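Local coordinates for thermophilic dibenzothiophene desulfurization enzyme C (Paenibacillus sp. A11-2, PDB 5XDC), which probably catalyses the stepwise FMNH2-dependent oxidation of dibenzothiophene by molecular oxygen to the 5-oxide and then the 5,5-dioxide, at residues Leu253-Thr256 and His257-Leu260; Leu246-Pro249 and Ile250-Ile254; Ala309-Gly312 and Ala313-Val316. All coordinates share one frame; numbering follows the deposited sequence.

Contact 1. Residues Leu253-Thr256 and His257-Leu260; sequences LIFT and HLYL
The phenol ring of Y259 takes the carbonyl oxygen of F255 over one face, 3.2 Å above its plane and over its centre, while F255 CB lies 3.8 Å from Y259 OH. F255 O also accepts Y259 N at 3.1 Å. The imidazole of H257 instead uses its edge: ND1 donates to L253 O over 2.8 Å, almost straight at 170° and with the acceptor within 1° of the ring plane, while Y74 stacks on the ring. With CG beside the backbone N (chi1 -77°), the H257 ring folds back along the preceding turn. L253 O is gripped twice, by ND1 and by H257 N, from opposite faces of its carbonyl plane, and L253 CG packs 3.7 Å from H257 CE1. Y259 OH is hydrogen-bonded to H385 ND1, and H385, a residue of the indole pocket, also meets the F255 ring edge-to-face. F255 further meets Y93, which binds FMN in another structure of this protein. A leucine in place of Y259 would probably leave H385 ND1 without its hydroxyl mate and strip the aromatic cover from F255 O. This part of the first half of helix 247-276, in the C-terminal helical domain of the acyl-CoA dehydrogenase fold, is enclosed by helices 70-83, 85-104, 293-324 and 331-363, with Y259 on T349 and L258 on I77 and H89.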
ATOM      1  N   LEU B 253      21.557  -7.506  10.045  1.00 12.46           N
ATOM      2  CA  LEU B 253      20.547  -8.387  10.627  1.00 13.44           C
ATOM      3  C   LEU B 253      20.292  -8.087  12.102  1.00 11.27           C
ATOM      4  O   LEU B 253      19.178  -8.325  12.592  1.00 12.57           O
ATOM      5  CB  LEU B 253      20.934  -9.858  10.432  1.00 13.50           C
ATOM      6  CG  LEU B 253      19.807 -10.861  10.660  1.00 13.43           C
ATOM      7  CD1 LEU B 253      18.698 -10.696   9.662  1.00 13.66           C
ATOM      8  CD2 LEU B 253      20.342 -12.288  10.573  1.00 14.82           C
ATOM      9  N   ILE B 254      21.282  -7.537  12.825  1.00 11.82           N
ATOM     10  CA  ILE B 254      21.012  -6.990  14.154  1.00 11.15           C
ATOM     11  C   ILE B 254      19.945  -5.904  14.060  1.00 10.96           C
ATOM     12  O   ILE B 254      18.968  -5.908  14.813  1.00 11.73           O
ATOM     13  CB  ILE B 254      22.305  -6.451  14.799  1.00 11.80           C
ATOM     14  CG1 ILE B 254      23.226  -7.609  15.180  1.00 14.94           C
ATOM     15  CG2 ILE B 254      21.996  -5.620  16.026  1.00 12.61           C
ATOM     16  CD1 ILE B 254      24.650  -7.168  15.556  1.00 13.34           C
ATOM     17  N   PHE B 255      20.124  -4.958  13.132  1.00 12.86           N
ATOM     18  CA  PHE B 255      19.139  -3.895  12.964  1.00 13.88           C
ATOM     19  C   PHE B 255      17.768  -4.476  12.649  1.00 10.83           C
ATOM     20  O   PHE B 255      16.742  -4.019  13.179  1.00 12.71           O
ATOM     21  CB  PHE B 255      19.573  -2.946  11.849  1.00 11.32           C
ATOM     22  CG  PHE B 255      20.914  -2.271  12.073  1.00 14.08           C
ATOM     23  CD1 PHE B 255      21.451  -2.162  13.335  1.00 14.32           C
ATOM     24  CD2 PHE B 255      21.609  -1.723  10.997  1.00 14.65           C
ATOM     25  CE1 PHE B 255      22.677  -1.524  13.536  1.00 18.50           C
ATOM     26  CE2 PHE B 255      22.834  -1.087  11.189  1.00 15.56           C
ATOM     27  CZ  PHE B 255      23.363  -0.991  12.466  1.00 16.79           C
ATOM     28  N   THR B 256      17.732  -5.483  11.771  1.00 11.57           N
ATOM     29  CA  THR B 256      16.477  -6.129  11.405  1.00 13.42           C
ATOM     30  C   THR B 256      15.737  -6.632  12.635  1.00 14.58           C
ATOM     31  O   THR B 256      14.520  -6.464  12.759  1.00 12.87           O
ATOM     32  CB  THR B 256      16.757  -7.283  10.442  1.00 12.47           C
ATOM     33  OG1 THR B 256      17.359  -6.784   9.251  1.00 12.24           O
ATOM     34  CG2 THR B 256      15.476  -8.011  10.053  1.00 16.68           C
ATOM     35  N   HIS B 257      16.461  -7.248  13.571  1.00 12.11           N
ATOM     36  CA  HIS B 257      15.832  -7.748  14.783  1.00 11.97           C
ATOM     37  C   HIS B 257      15.423  -6.633  15.750  1.00 12.34           C
ATOM     38  O   HIS B 257      14.485  -6.820  16.534  1.00 12.81           O
ATOM     39  CB  HIS B 257      16.777  -8.749  15.439  1.00 12.05           C
ATOM     40  CG  HIS B 257      16.770 -10.084  14.761  1.00 10.08           C
ATOM     41  ND1 HIS B 257      17.510 -10.352  13.629  1.00 14.02           N
ATOM     42  CD2 HIS B 257      16.058 -11.208  15.017  1.00 15.80           C
ATOM     43  CE1 HIS B 257      17.270 -11.591  13.232  1.00 13.46           C
ATOM     44  NE2 HIS B 257      16.392 -12.131  14.054  1.00 14.58           N
ATOM     45  N   LEU B 258      16.090  -5.474  15.721  1.00 12.54           N
ATOM     46  CA  LEU B 258      15.562  -4.323  16.445  1.00 12.30           C
ATOM     47  C   LEU B 258      14.184  -3.961  15.921  1.00 10.48           C
ATOM     48  O   LEU B 258      13.251  -3.729  16.702  1.00 12.78           O
ATOM     49  CB  LEU B 258      16.495  -3.117  16.301  1.00 13.30           C
ATOM     50  CG  LEU B 258      17.905  -3.231  16.887  1.00 15.02           C
ATOM     51  CD1 LEU B 258      18.652  -1.942  16.656  1.00 15.22           C
ATOM     52  CD2 LEU B 258      17.834  -3.566  18.378  1.00 14.39           C
ATOM     53  N   TYR B 259      14.036  -3.942  14.593  1.00 11.32           N
ATOM     54  CA  TYR B 259      12.770  -3.536  13.987  1.00 10.98           C
ATOM     55  C   TYR B 259      11.686  -4.572  14.239  1.00 14.07           C
ATOM     56  O   TYR B 259      10.546  -4.213  14.563  1.00 12.81           O
ATOM     57  CB  TYR B 259      12.954  -3.275  12.490  1.00 11.49           C
ATOM     58  CG  TYR B 259      14.102  -2.341  12.173  1.00 10.74           C
ATOM     59  CD1 TYR B 259      14.564  -1.411  13.100  1.00 12.38           C
ATOM     60  CD2 TYR B 259      14.726  -2.399  10.953  1.00 10.41           C
ATOM     61  CE1 TYR B 259      15.634  -0.601  12.814  1.00 12.87           C
ATOM     62  CE2 TYR B 259      15.801  -1.586  10.660  1.00 13.85           C
ATOM     63  CZ  TYR B 259      16.259  -0.700  11.606  1.00 12.05           C
ATOM     64  OH  TYR B 259      17.333   0.092  11.287  1.00 13.35           O
ATOM     65  N   LEU B 260      12.015  -5.861  14.128  1.00 11.30           N
ATOM     66  CA  LEU B 260      11.026  -6.891  14.456  1.00 13.62           C
ATOM     67  C   LEU B 260      10.648  -6.853  15.933  1.00 12.15           C
ATOM     68  O   LEU B 260       9.486  -7.061  16.291  1.00 13.10           O
ATOM     69  CB  LEU B 260      11.561  -8.271  14.082  1.00 12.29           C
ATOM     70  CG  LEU B 260      11.833  -8.476  12.599  1.00 13.88           C
ATOM     71  CD1 LEU B 260      12.524  -9.824  12.385  1.00 16.74           C
ATOM     72  CD2 LEU B 260      10.538  -8.432  11.803  1.00 17.05           C
TER

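Contact 2. Residues Leu246-Pro249 and Ile250-Ile254; sequences LWTP and ITQLI
T251 and W247 meet one turn apart near the start of helix 247-276, a member of the all-helical bundle that follows the beta domain in the acyl-CoA dehydrogenase fold. Placed beside its own backbone N (chi1 -64°), T251 OG1 reaches back and donates to W247 O at 2.9 Å. T251 N bonds to the same oxygen, W247 O, also at 2.9 Å but from the opposite face of the carbonyl plane. The W247 ring leans over this pair. T251 OG1 lies above one face, displaced toward the rim and 3.2 Å from W247 CE2, and T251 CB makes a CH-pi contact with the six-membered ring, 4.2 Å from its centroid and 14° off the normal. S96 holds both partners: its OG is hydrogen-bonded to T251 OG1 and its O takes W247 NE1, which probably limits rotation of the ring. On another side of the turn I250 CG1 runs 3.3 Å from L246 O, and its CD1 reaches L246 CB at 4.1 Å. Q252 CG packs 3.3 Å from T248 O before the chain bends at chi2 (-79°) and delivers the amide to two charged partners, OE1 to K345 NZ and NE2 to D389 OD1, which set its orientation. T248 OG1 is held by S411 O. The W247 side chain comes, at its nearest atoms, about 4 Å from that of S129, which binds FMN in another structure of this protein though none is bound here. Y100 meets the W247 ring edge-to-face and L103 of helix 85-104 packs against it; I250 lies against W70 of helix 70-83 and V320 and W324 of helix 293-324, and L246 rests on L337 of helix 331-363.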
ATOM      1  N   LEU B 246      31.791 -10.356   6.530  1.00 16.35           N
ATOM      2  CA  LEU B 246      30.540 -10.766   7.158  1.00 15.72           C
ATOM      3  C   LEU B 246      30.053  -9.746   8.174  1.00 12.74           C
ATOM      4  O   LEU B 246      28.891  -9.809   8.581  1.00 13.38           O
ATOM      5  CB  LEU B 246      30.661 -12.106   7.877  1.00 16.36           C
ATOM      6  CG  LEU B 246      30.814 -13.392   7.058  1.00 17.55           C
ATOM      7  CD1 LEU B 246      30.979 -14.569   8.023  1.00 18.02           C
ATOM      8  CD2 LEU B 246      29.612 -13.602   6.139  1.00 19.80           C
ATOM      9  N   TRP B 247      30.914  -8.822   8.598  1.00 14.96           N
ATOM     10  CA  TRP B 247      30.507  -7.858   9.611  1.00 11.90           C
ATOM     11  C   TRP B 247      29.230  -7.131   9.193  1.00 11.91           C
ATOM     12  O   TRP B 247      28.326  -6.931  10.017  1.00 13.09           O
ATOM     13  CB  TRP B 247      31.627  -6.847   9.881  1.00 13.88           C
ATOM     14  CG  TRP B 247      31.184  -5.816  10.862  1.00 14.34           C
ATOM     15  CD1 TRP B 247      31.185  -5.927  12.209  1.00 13.59           C
ATOM     16  CD2 TRP B 247      30.594  -4.543  10.560  1.00 11.75           C
ATOM     17  NE1 TRP B 247      30.663  -4.793  12.782  1.00 12.92           N
ATOM     18  CE2 TRP B 247      30.296  -3.924  11.787  1.00 12.91           C
ATOM     19  CE3 TRP B 247      30.310  -3.865   9.371  1.00 13.66           C
ATOM     20  CZ2 TRP B 247      29.709  -2.660  11.865  1.00 16.76           C
ATOM     21  CZ3 TRP B 247      29.729  -2.608   9.446  1.00 15.02           C
ATOM     22  CH2 TRP B 247      29.438  -2.021  10.683  1.00 14.32           C
ATOM     23  N   THR B 248      29.130  -6.758   7.913  1.00 14.66           N
ATOM     24  CA  THR B 248      27.982  -5.958   7.482  1.00 12.48           C
ATOM     25  C   THR B 248      26.693  -6.758   7.498  1.00 12.93           C
ATOM     26  O   THR B 248      25.719  -6.292   8.110  1.00 11.71           O
ATOM     27  CB  THR B 248      28.243  -5.357   6.102  1.00 14.91           C
ATOM     28  OG1 THR B 248      29.610  -4.969   6.014  1.00 15.28           O
ATOM     29  CG2 THR B 248      27.346  -4.129   5.887  1.00 15.07           C
ATOM     30  N   PRO B 249      26.589  -7.937   6.864  1.00 13.04           N
ATOM     31  CA  PRO B 249      25.327  -8.685   6.990  1.00 15.06           C
ATOM     32  C   PRO B 249      24.978  -9.006   8.428  1.00 11.08           C
ATOM     33  O   PRO B 249      23.804  -8.906   8.801  1.00 13.29           O
ATOM     34  CB  PRO B 249      25.564  -9.951   6.149  1.00 13.57           C
ATOM     35  CG  PRO B 249      27.047  -9.985   5.885  1.00 15.39           C
ATOM     36  CD  PRO B 249      27.514  -8.574   5.908  1.00 15.33           C
ATOM     37  N   ILE B 250      25.964  -9.363   9.266  1.00 12.44           N
ATOM     38  CA  ILE B 250      25.684  -9.615  10.677  1.00 11.45           C
ATOM     39  C   ILE B 250      25.024  -8.399  11.307  1.00 12.69           C
ATOM     40  O   ILE B 250      24.029  -8.509  12.034  1.00 12.84           O
ATOM     41  CB  ILE B 250      26.978  -9.980  11.427  1.00 12.32           C
ATOM     42  CG1 ILE B 250      27.419 -11.388  11.025  1.00 15.66           C
ATOM     43  CG2 ILE B 250      26.780  -9.889  12.933  1.00 15.04           C
ATOM     44  CD1 ILE B 250      28.819 -11.742  11.511  1.00 17.63           C
ATOM     45  N   THR B 251      25.601  -7.232  11.060  1.00 13.36           N
ATOM     46  CA  THR B 251      25.145  -6.011  11.712  1.00 11.73           C
ATOM     47  C   THR B 251      23.803  -5.564  11.151  1.00 11.61           C
ATOM     48  O   THR B 251      22.933  -5.112  11.900  1.00 11.25           O
ATOM     49  CB  THR B 251      26.212  -4.931  11.547  1.00 13.39           C
ATOM     50  OG1 THR B 251      27.408  -5.334  12.231  1.00 14.70           O
ATOM     51  CG2 THR B 251      25.750  -3.582  12.128  1.00 11.58           C
ATOM     52  N   GLN B 252      23.621  -5.686   9.843  1.00 11.59           N
ATOM     53  CA  GLN B 252      22.344  -5.323   9.240  1.00 11.99           C
ATOM     54  C   GLN B 252      21.233  -6.255   9.707  1.00 14.81           C
ATOM     55  O   GLN B 252      20.078  -5.829   9.822  1.00 13.31           O
ATOM     56  CB  GLN B 252      22.497  -5.316   7.718  1.00 10.87           C
ATOM     57  CG  GLN B 252      23.359  -4.187   7.222  1.00 11.25           C
ATOM     58  CD  GLN B 252      22.602  -2.863   7.188  1.00 11.89           C
ATOM     59  OE1 GLN B 252      21.422  -2.835   6.859  1.00 12.66           O
ATOM     60  NE2 GLN B 252      23.275  -1.773   7.536  1.00 14.06           N
ATOM     61  N   LEU B 253      21.557  -7.506  10.045  1.00 12.46           N
ATOM     62  CA  LEU B 253      20.547  -8.387  10.627  1.00 13.44           C
ATOM     63  C   LEU B 253      20.292  -8.087  12.102  1.00 11.27           C
ATOM     64  O   LEU B 253      19.178  -8.325  12.592  1.00 12.57           O
ATOM     65  CB  LEU B 253      20.934  -9.858  10.432  1.00 13.50           C
ATOM     66  CG  LEU B 253      19.807 -10.861  10.660  1.00 13.43           C
ATOM     67  CD1 LEU B 253      18.698 -10.696   9.662  1.00 13.66           C
ATOM     68  CD2 LEU B 253      20.342 -12.288  10.573  1.00 14.82           C
ATOM     69  N   ILE B 254      21.282  -7.537  12.825  1.00 11.82           N
ATOM     70  CA  ILE B 254      21.012  -6.990  14.154  1.00 11.15           C
ATOM     71  C   ILE B 254      19.945  -5.904  14.060  1.00 10.96           C
ATOM     72  O   ILE B 254      18.968  -5.908  14.813  1.00 11.73           O
ATOM     73  CB  ILE B 254      22.305  -6.451  14.799  1.00 11.80           C
ATOM     74  CG1 ILE B 254      23.226  -7.609  15.180  1.00 14.94           C
ATOM     75  CG2 ILE B 254      21.996  -5.620  16.026  1.00 12.61           C
ATOM     76  CD1 ILE B 254      24.650  -7.168  15.556  1.00 13.34           C
TER

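Contact 3. Residues Ala309-Gly312 and Ala313-Val316; sequences AEAG and AREV
R314 doubles back over E310 and A311, one turn earlier in the helix. CB lies 3.6 Å from A311 O and CG 3.7 Å from E310 O, the oxygen that also accepts R314 N at 3.0 Å. The chain bends about the CG-CD bond (chi3 -76°), turning the head group back over the backbone of E310 and A311, where NE comes within range of A311 CA. The guanidinium then lies flat above the turn: one face covers E310 O, which sits beneath its centre 3.8 Å from CZ, and A311 CA is on that face as well, 3.3 Å from NH2. NH1 reaches E310 CB. At the edge, in the guanidinium plane, a water accepts from R314 NH2 at 3.2 Å and donates to E310 OE1 at 2.7 Å, so the opposite charges four residues apart are joined through solvent, with no direct contact between them. The turn belongs to helix 293-324 of the acyl-CoA dehydrogenase C-terminal domain, away from the FMN site and the indole pocket and at a boundary between two chains of the tetramer. Across that boundary R314 NH2 makes a salt bridge to E315 OE2 of the second subunit, and E315 OE2 makes the reciprocal one to R314 NH2 of the second subunit; A311 likewise packs on E315 of that subunit. The second carboxylate oxygen of E310, OE2, is salt-bridged to R264 NE in the same chain, which probably steadies the glutamate that holds the water. Along the backbone A313 N bonds to A309 O, and the bonds from E315 N and V316 N to G312 O are weak. A313 lies against H257 of helix 247-276, and V316 faces L253 there and V341 of helix 331-363.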
ATOM      1  N   ALA B 309       7.650 -12.445   8.786  1.00 15.65           N
ATOM      2  CA  ALA B 309       8.947 -11.770   8.859  1.00 14.72           C
ATOM      3  C   ALA B 309       9.836 -12.400   9.920  1.00 17.73           C
ATOM      4  O   ALA B 309      11.046 -12.562   9.713  1.00 18.51           O
ATOM      5  CB  ALA B 309       8.758 -10.283   9.150  1.00 13.56           C
ATOM      6  N   GLU B 310       9.263 -12.743  11.073  1.00 14.83           N
ATOM      7  CA  GLU B 310      10.054 -13.368  12.133  1.00 14.32           C
ATOM      8  C   GLU B 310      10.540 -14.744  11.707  1.00 30.97           C
ATOM      9  O   GLU B 310      11.713 -15.095  11.906  1.00 21.61           O
ATOM     10  CB  GLU B 310       9.232 -13.485  13.406  1.00 16.82           C
ATOM     11  CG  GLU B 310       8.972 -12.153  14.087  1.00 18.85           C
ATOM     12  CD  GLU B 310       8.110 -12.272  15.331  1.00 21.82           C
ATOM     13  OE1 GLU B 310       7.251 -13.180  15.410  1.00 21.72           O
ATOM     14  OE2 GLU B 310       8.282 -11.425  16.230  1.00 19.84           O
ATOM     15  N   ALA B 311       9.640 -15.546  11.138  1.00 21.26           N
ATOM     16  CA  ALA B 311      10.023 -16.888  10.714  1.00 25.06           C
ATOM     17  C   ALA B 311      11.120 -16.820   9.668  1.00 27.01           C
ATOM     18  O   ALA B 311      12.057 -17.631   9.679  1.00 28.82           O
ATOM     19  CB  ALA B 311       8.806 -17.648  10.178  1.00 21.91           C
ATOM     20  N   GLY B 312      11.034 -15.845   8.763  1.00 22.70           N
ATOM     21  CA  GLY B 312      12.081 -15.664   7.777  1.00 26.87           C
ATOM     22  C   GLY B 312      13.399 -15.229   8.388  1.00 40.87           C
ATOM     23  O   GLY B 312      14.470 -15.660   7.952  1.00 26.95           O
ATOM     24  N   ALA B 313      13.341 -14.345   9.383  1.00 21.20           N
ATOM     25  CA  ALA B 313      14.566 -13.871  10.018  1.00 26.91           C
ATOM     26  C   ALA B 313      15.309 -15.011  10.698  1.00 20.82           C
ATOM     27  O   ALA B 313      16.548 -15.035  10.699  1.00 24.61           O
ATOM     28  CB  ALA B 313      14.247 -12.765  11.027  1.00 23.49           C
ATOM     29  N   ARG B 314      14.578 -15.949  11.305  1.00 24.75           N
ATOM     30  CA  ARG B 314      15.224 -17.083  11.953  1.00 22.38           C
ATOM     31  C   ARG B 314      16.070 -17.859  10.953  1.00 22.93           C
ATOM     32  O   ARG B 314      17.185 -18.290  11.270  1.00 20.15           O
ATOM     33  CB  ARG B 314      14.179 -17.988  12.612  1.00 21.20           C
ATOM     34  CG  ARG B 314      13.675 -17.458  13.946  1.00 24.96           C
ATOM     35  CD  ARG B 314      12.765 -18.436  14.668  1.00 25.97           C
ATOM     36  NE  ARG B 314      11.420 -18.506  14.093  1.00 32.96           N
ATOM     37  CZ  ARG B 314      10.427 -17.671  14.389  1.00 31.22           C
ATOM     38  NH1 ARG B 314      10.615 -16.676  15.251  1.00 24.04           N
ATOM     39  NH2 ARG B 314       9.236 -17.834  13.825  1.00 31.25           N
ATOM     40  N   GLU B 315      15.584 -18.007   9.721  1.00 22.82           N
ATOM     41  CA  GLU B 315      16.350 -18.758   8.735  1.00 20.80           C
ATOM     42  C   GLU B 315      17.650 -18.044   8.386  1.00 21.52           C
ATOM     43  O   GLU B 315      18.701 -18.687   8.260  1.00 20.50           O
ATOM     44  CB  GLU B 315      15.523 -18.989   7.470  1.00 27.23           C
ATOM     45  CG  GLU B 315      16.334 -19.671   6.383  1.00 28.95           C
ATOM     46  CD  GLU B 315      15.494 -20.134   5.223  1.00 35.36           C
ATOM     47  OE1 GLU B 315      14.811 -21.174   5.358  1.00 32.93           O
ATOM     48  OE2 GLU B 315      15.527 -19.452   4.179  1.00 32.90           O
ATOM     49  N   VAL B 316      17.607 -16.722   8.229  1.00 18.49           N
ATOM     50  CA  VAL B 316      18.821 -15.992   7.883  1.00 16.64           C
ATOM     51  C   VAL B 316      19.812 -16.057   9.039  1.00 15.30           C
ATOM     52  O   VAL B 316      21.030 -16.139   8.826  1.00 19.41           O
ATOM     53  CB  VAL B 316      18.489 -14.539   7.489  1.00 19.11           C
ATOM     54  CG1 VAL B 316      19.711 -13.825   7.006  1.00 16.77           C
ATOM     55  CG2 VAL B 316      17.436 -14.522   6.382  1.00 23.07           C
TER
HETATM   56  O   HOH W   1       7.306 -15.842  15.475  1.00 25.43           O

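How the contacts relate
From the N terminus, contact 2 comes first, in the opening turns of helix 247-276. Contact 1 takes over on the same helix: the two share L253 and I254 and overlap in sequence without nesting or crossing. Contact 3 lies in series with them, on the next helix, 293-324. All three are turn-to-turn contacts within one helix, and none closes a loop. The two helices meet through side chains of the contacts themselves: L260 packs on A309 and A313, H257 on A313, and the shared L253 reaches V316, with L253 CD2 3.9 Å from V316 CG1. Contacts 1 and 2 thus border the flavin and indole side, while contact 3 reaches the subunit boundary.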